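PDB 4HWH: BAG family molecular chaperone regulator 4 from Arabidopsis thaliana, which acts as a co-chaperone that binds the ATPase domain of HSP70/HSC70 chaperones, the BAG domain being the part described here, and probably regulates programmed cell death and stress responses. Local coordinates for residues E25-N29 against G30-V34; K63-R66 against K67-R71. All coordinates share one frame; numbering follows the deposited sequence.

Interaction 1 (E25-N29 against G30-V34)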
loop_
_atom_site.group_PDB
_atom_site.type_symbol
_atom_site.label_atom_id
_atom_site.label_comp_id
_atom_site.label_asym_id
_atom_site.label_seq_id
_atom_site.Cartn_x
_atom_site.Cartn_y
_atom_site.Cartn_z
ATOM N N GLU A 25 6.611 0.404 -10.576
ATOM C CA GLU A 25 6.978 1.644 -11.244
ATOM C C GLU A 25 8.218 1.464 -12.104
ATOM O O GLU A 25 8.302 2.004 -13.210
ATOM C CB GLU A 25 7.238 2.767 -10.247
ATOM C CG GLU A 25 7.835 3.976 -10.936
ATOM C CD GLU A 25 8.260 5.069 -9.985
ATOM O OE1 GLU A 25 8.336 4.810 -8.765
ATOM O OE2 GLU A 25 8.526 6.189 -10.474
ATOM N N VAL A 26 9.187 0.722 -11.573
ATOM C CA VAL A 26 10.427 0.452 -12.287
ATOM C C VAL A 26 10.152 -0.359 -13.549
ATOM O O VAL A 26 10.693 -0.067 -14.618
ATOM C CB VAL A 26 11.438 -0.292 -11.390
ATOM C CG1 VAL A 26 12.589 -0.840 -12.221
ATOM C CG2 VAL A 26 11.955 0.634 -10.294
ATOM N N ALA A 27 9.297 -1.368 -13.429
ATOM C CA ALA A 27 8.927 -2.183 -14.581
ATOM C C ALA A 27 8.328 -1.314 -15.688
ATOM O O ALA A 27 8.730 -1.403 -16.849
ATOM C CB ALA A 27 7.954 -3.277 -14.167
ATOM N N VAL A 28 7.370 -0.467 -15.322
ATOM C CA VAL A 28 6.758 0.460 -16.272
ATOM C C VAL A 28 7.783 1.415 -16.879
ATOM O O VAL A 28 7.779 1.670 -18.085
ATOM C CB VAL A 28 5.642 1.296 -15.612
ATOM C CG1 VAL A 28 5.216 2.434 -16.536
ATOM C CG2 VAL A 28 4.455 0.411 -15.255
ATOM N N ASN A 29 8.653 1.955 -16.037
ATOM C CA ASN A 29 9.665 2.896 -16.499
ATOM C C ASN A 29 10.590 2.258 -17.532
ATOM O O ASN A 29 10.993 2.902 -18.502
ATOM C CB ASN A 29 10.470 3.434 -15.314
ATOM C CG ASN A 29 11.399 4.564 -15.703
ATOM O OD1 ASN A 29 12.372 4.362 -16.430
ATOM N ND2 ASN A 29 11.112 5.761 -15.207
ATOM N N GLY A 30 10.911 0.987 -17.317
ATOM C CA GLY A 30 11.770 0.243 -18.220
ATOM C C GLY A 30 11.067 -0.254 -19.471
ATOM O O GLY A 30 11.669 -0.941 -20.295
ATOM N N GLY A 31 9.788 0.083 -19.612
ATOM C CA GLY A 31 9.053 -0.216 -20.827
ATOM C C GLY A 31 8.320 -1.547 -20.848
ATOM O O GLY A 31 7.858 -1.983 -21.901
ATOM N N THR A 32 8.203 -2.198 -19.695
ATOM C CA THR A 32 7.476 -3.464 -19.629
ATOM C C THR A 32 5.969 -3.239 -19.506
ATOM O O THR A 32 5.515 -2.337 -18.798
ATOM C CB THR A 32 7.955 -4.351 -18.464
ATOM O OG1 THR A 32 7.561 -3.764 -17.219
ATOM C CG2 THR A 32 9.463 -4.506 -18.494
ATOM N N GLN A 33 5.197 -4.064 -20.208
ATOM C CA GLN A 33 3.743 -3.986 -20.148
ATOM C C GLN A 33 3.230 -4.730 -18.920
ATOM O O GLN A 33 3.150 -5.957 -18.911
ATOM C CB GLN A 33 3.120 -4.562 -21.421
ATOM C CG GLN A 33 1.612 -4.384 -21.509
ATOM C CD GLN A 33 1.037 -4.909 -22.812
ATOM O OE1 GLN A 33 1.771 -5.381 -23.682
ATOM N NE2 GLN A 33 -0.281 -4.826 -22.955
ATOM N N VAL A 34 2.892 -3.972 -17.881
ATOM C CA VAL A 34 2.455 -4.544 -16.614
ATOM C C VAL A 34 0.959 -4.851 -16.624
ATOM O O VAL A 34 0.139 -3.983 -16.932
ATOM C CB VAL A 34 2.777 -3.600 -15.440
ATOM C CG1 VAL A 34 2.220 -4.151 -14.140
ATOM C CG2 VAL A 34 4.283 -3.384 -15.333
HETATM O O HOH W 1 5.955 0.293 -19.967
#

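Interaction 2 (K63-R66 against K67-R71)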
loop_
_atom_site.group_PDB
_atom_site.type_symbol
_atom_site.label_atom_id
_atom_site.label_comp_id
_atom_site.label_asym_id
_atom_site.label_seq_id
_atom_site.Cartn_x
_atom_site.Cartn_y
_atom_site.Cartn_z
ATOM N N LYS A 63 -2.180 5.226 18.736
ATOM C CA LYS A 63 -3.089 5.940 17.849
ATOM C C LYS A 63 -2.319 6.854 16.898
ATOM O O LYS A 63 -2.735 7.073 15.761
ATOM C CB LYS A 63 -4.115 6.752 18.643
ATOM C CG LYS A 63 -5.156 7.437 17.764
ATOM C CD LYS A 63 -6.103 8.328 18.558
ATOM C CE LYS A 63 -7.159 7.521 19.300
ATOM N NZ LYS A 63 -6.627 6.910 20.547
ATOM N N VAL A 64 -1.196 7.384 17.369
ATOM C CA VAL A 64 -0.368 8.255 16.542
ATOM C C VAL A 64 0.239 7.494 15.364
ATOM O O VAL A 64 0.122 7.919 14.216
ATOM C CB VAL A 64 0.759 8.912 17.359
ATOM C CG1 VAL A 64 1.709 9.670 16.441
ATOM C CG2 VAL A 64 0.177 9.834 18.419
ATOM N N GLN A 65 0.891 6.374 15.653
ATOM C CA GLN A 65 1.499 5.562 14.607
ATOM C C GLN A 65 0.435 4.946 13.704
ATOM O O GLN A 65 0.660 4.760 12.508
ATOM C CB GLN A 65 2.391 4.472 15.207
ATOM C CG GLN A 65 2.953 3.491 14.184
ATOM C CD GLN A 65 3.764 4.170 13.090
ATOM O OE1 GLN A 65 4.554 5.075 13.355
ATOM N NE2 GLN A 65 3.576 3.723 11.852
ATOM N N ARG A 66 -0.723 4.633 14.277
ATOM C CA ARG A 66 -1.833 4.110 13.491
ATOM C C ARG A 66 -2.226 5.127 12.430
ATOM O O ARG A 66 -2.341 4.799 11.250
ATOM C CB ARG A 66 -3.041 3.798 14.378
ATOM C CG ARG A 66 -4.194 3.144 13.619
ATOM C CD ARG A 66 -5.460 3.060 14.459
ATOM N NE ARG A 66 -6.069 4.372 14.658
ATOM C CZ ARG A 66 -7.032 4.624 15.540
ATOM N NH1 ARG A 66 -7.501 3.652 16.312
ATOM N NH2 ARG A 66 -7.523 5.850 15.651
ATOM N N LYS A 67 -2.432 6.365 12.865
ATOM C CA LYS A 67 -2.813 7.445 11.969
ATOM C C LYS A 67 -1.716 7.698 10.941
ATOM O O LYS A 67 -1.993 8.011 9.785
ATOM C CB LYS A 67 -3.095 8.716 12.772
ATOM C CG LYS A 67 -3.734 9.844 11.976
ATOM C CD LYS A 67 -3.902 11.087 12.841
ATOM C CE LYS A 67 -4.472 12.250 12.046
ATOM N NZ LYS A 67 -4.598 13.478 12.883
ATOM N N ALA A 68 -0.465 7.560 11.371
ATOM C CA ALA A 68 0.672 7.711 10.472
ATOM C C ALA A 68 0.622 6.668 9.359
ATOM O O ALA A 68 0.872 6.972 8.194
ATOM C CB ALA A 68 1.973 7.595 11.244
ATOM N N GLU A 69 0.290 5.434 9.723
ATOM C CA GLU A 69 0.247 4.344 8.759
ATOM C C GLU A 69 -0.913 4.517 7.782
ATOM O O GLU A 69 -0.815 4.152 6.611
ATOM C CB GLU A 69 0.131 3.004 9.480
ATOM C CG GLU A 69 0.691 1.853 8.685
ATOM C CD GLU A 69 2.166 2.038 8.379
ATOM O OE1 GLU A 69 2.604 1.608 7.296
ATOM O OE2 GLU A 69 2.884 2.622 9.219
ATOM N N VAL A 70 -2.014 5.078 8.269
ATOM C CA VAL A 70 -3.151 5.351 7.405
ATOM C C VAL A 70 -2.732 6.308 6.295
ATOM O O VAL A 70 -3.066 6.107 5.127
ATOM C CB VAL A 70 -4.342 5.931 8.199
ATOM C CG1 VAL A 70 -5.424 6.452 7.252
ATOM C CG2 VAL A 70 -4.912 4.874 9.139
ATOM N N ARG A 71 -1.988 7.346 6.667
ATOM C CA ARG A 71 -1.535 8.340 5.702
ATOM C C ARG A 71 -0.565 7.735 4.694
ATOM O O ARG A 71 -0.618 8.055 3.507
ATOM C CB ARG A 71 -0.892 9.535 6.415
ATOM C CG ARG A 71 -1.874 10.358 7.236
ATOM C CD ARG A 71 -1.194 11.551 7.891
ATOM N NE ARG A 71 -2.129 12.350 8.677
ATOM C CZ ARG A 71 -1.795 13.453 9.341
ATOM N NH1 ARG A 71 -0.543 13.890 9.317
ATOM N NH2 ARG A 71 -2.712 14.118 10.030
#

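Interaction 1 (E25-N29 against G30-V34)
V26 and G30 are joined by the last regular hydrogen bond of helix 3-29, in which G30 N donates to V26 O over 2.9 Å. One residue further on, the carbonyl of A27 takes two donors from T32, and both come to the same face of its plane. T32 N lies 3.0 Å from A27 O and is tilted 29° out of the carbonyl plane, whereas the hydroxyl OG1, 2.7 Å from A27 O, stands well above that plane. The hydroxyl gets there because OG1 sits between the backbone N and the carbonyl carbon of T32 (chi1 69°), which turns it back over the helix end and brings it beside the A27 methyl. The backbone bonds from T32 N to A27 O and from G31 N to V28 O are the pair that defines a Schellman motif, to which the hydroxyl bond is an addition: G31 takes a positive phi of 91°, leaves the helical path and reverses the chain into the loop before helix 36-54. V28 O accepts G31 N, 3.0 Å away and above the carbonyl plane, and also accepts from a water that donates to T32 O, so the water bridges the helix end and the loop. CG2 of V28 meets CG2 of V34 at 3.8 Å, the two side chains crossing at about a right angle, and the same V34 methyl lies 3.9 Å from A27 CB. V28 and V34 both also touch F39 of helix 36-54. N29 ends the helix, its N bonded to E25 O one turn back.

Interaction 2 (K63-R66 against K67-R71)
R66 and V70 meet through the backbone, R66 O accepting V70 N at 3.0 Å, and a V70 methyl, CG2, lies 3.3 Å from that R66 O. R66 and Q65 reach forward in this way along the first turns of helix 63-86, while K67 reaches back. The R66 side chain bends at chi3 (71°), and NH1 is hydrogen-bonded to I56 O in the preceding loop. K67 donates its N to K63 O and lays CB against that oxygen at 3.4 Å, while beyond CG its chain runs out extended. K63 NZ is hydrogen-bonded to A58 O, also in the preceding loop. Q65 accepts E69 N on its carbonyl, and its side chain, bent at chi2 (58°), runs alongside that of E69. The amide and carboxylate planes are 38° apart, with Q65 NE2 2.9 Å from E69 OE2. The other carboxylate oxygen of E69, OE1, forms a salt bridge with R72. Q65 packs on helix 3-29, R66 and V70 on helix 36-54, and E69 on both. Backbone bonds from N to the carbonyl O four residues earlier, with side chains facing two neighbouring helices, are typical of an alpha-helix in the three-helix bundle of a BAG domain.

Overall arrangement
Interactions 1 and 2 lie on opposite sides of the chain's centre, with their own centres 31 Å apart and their nearest atoms about 16 Å apart, so they do not touch. Along the chain they come in series: interaction 1 ends helix 3-29 and leads into helix 36-54, and interaction 2 then forms the first turns of helix 63-86. Helix 36-54 is common to their surroundings, since F39 near its start meets the turn of interaction 1, and L50 and L53 near its end meet residues of interaction 2. The two contacts thus mark opposite ends of one three-helix BAG domain, the module through which BAG proteins bind the HSP70 ATPase domain.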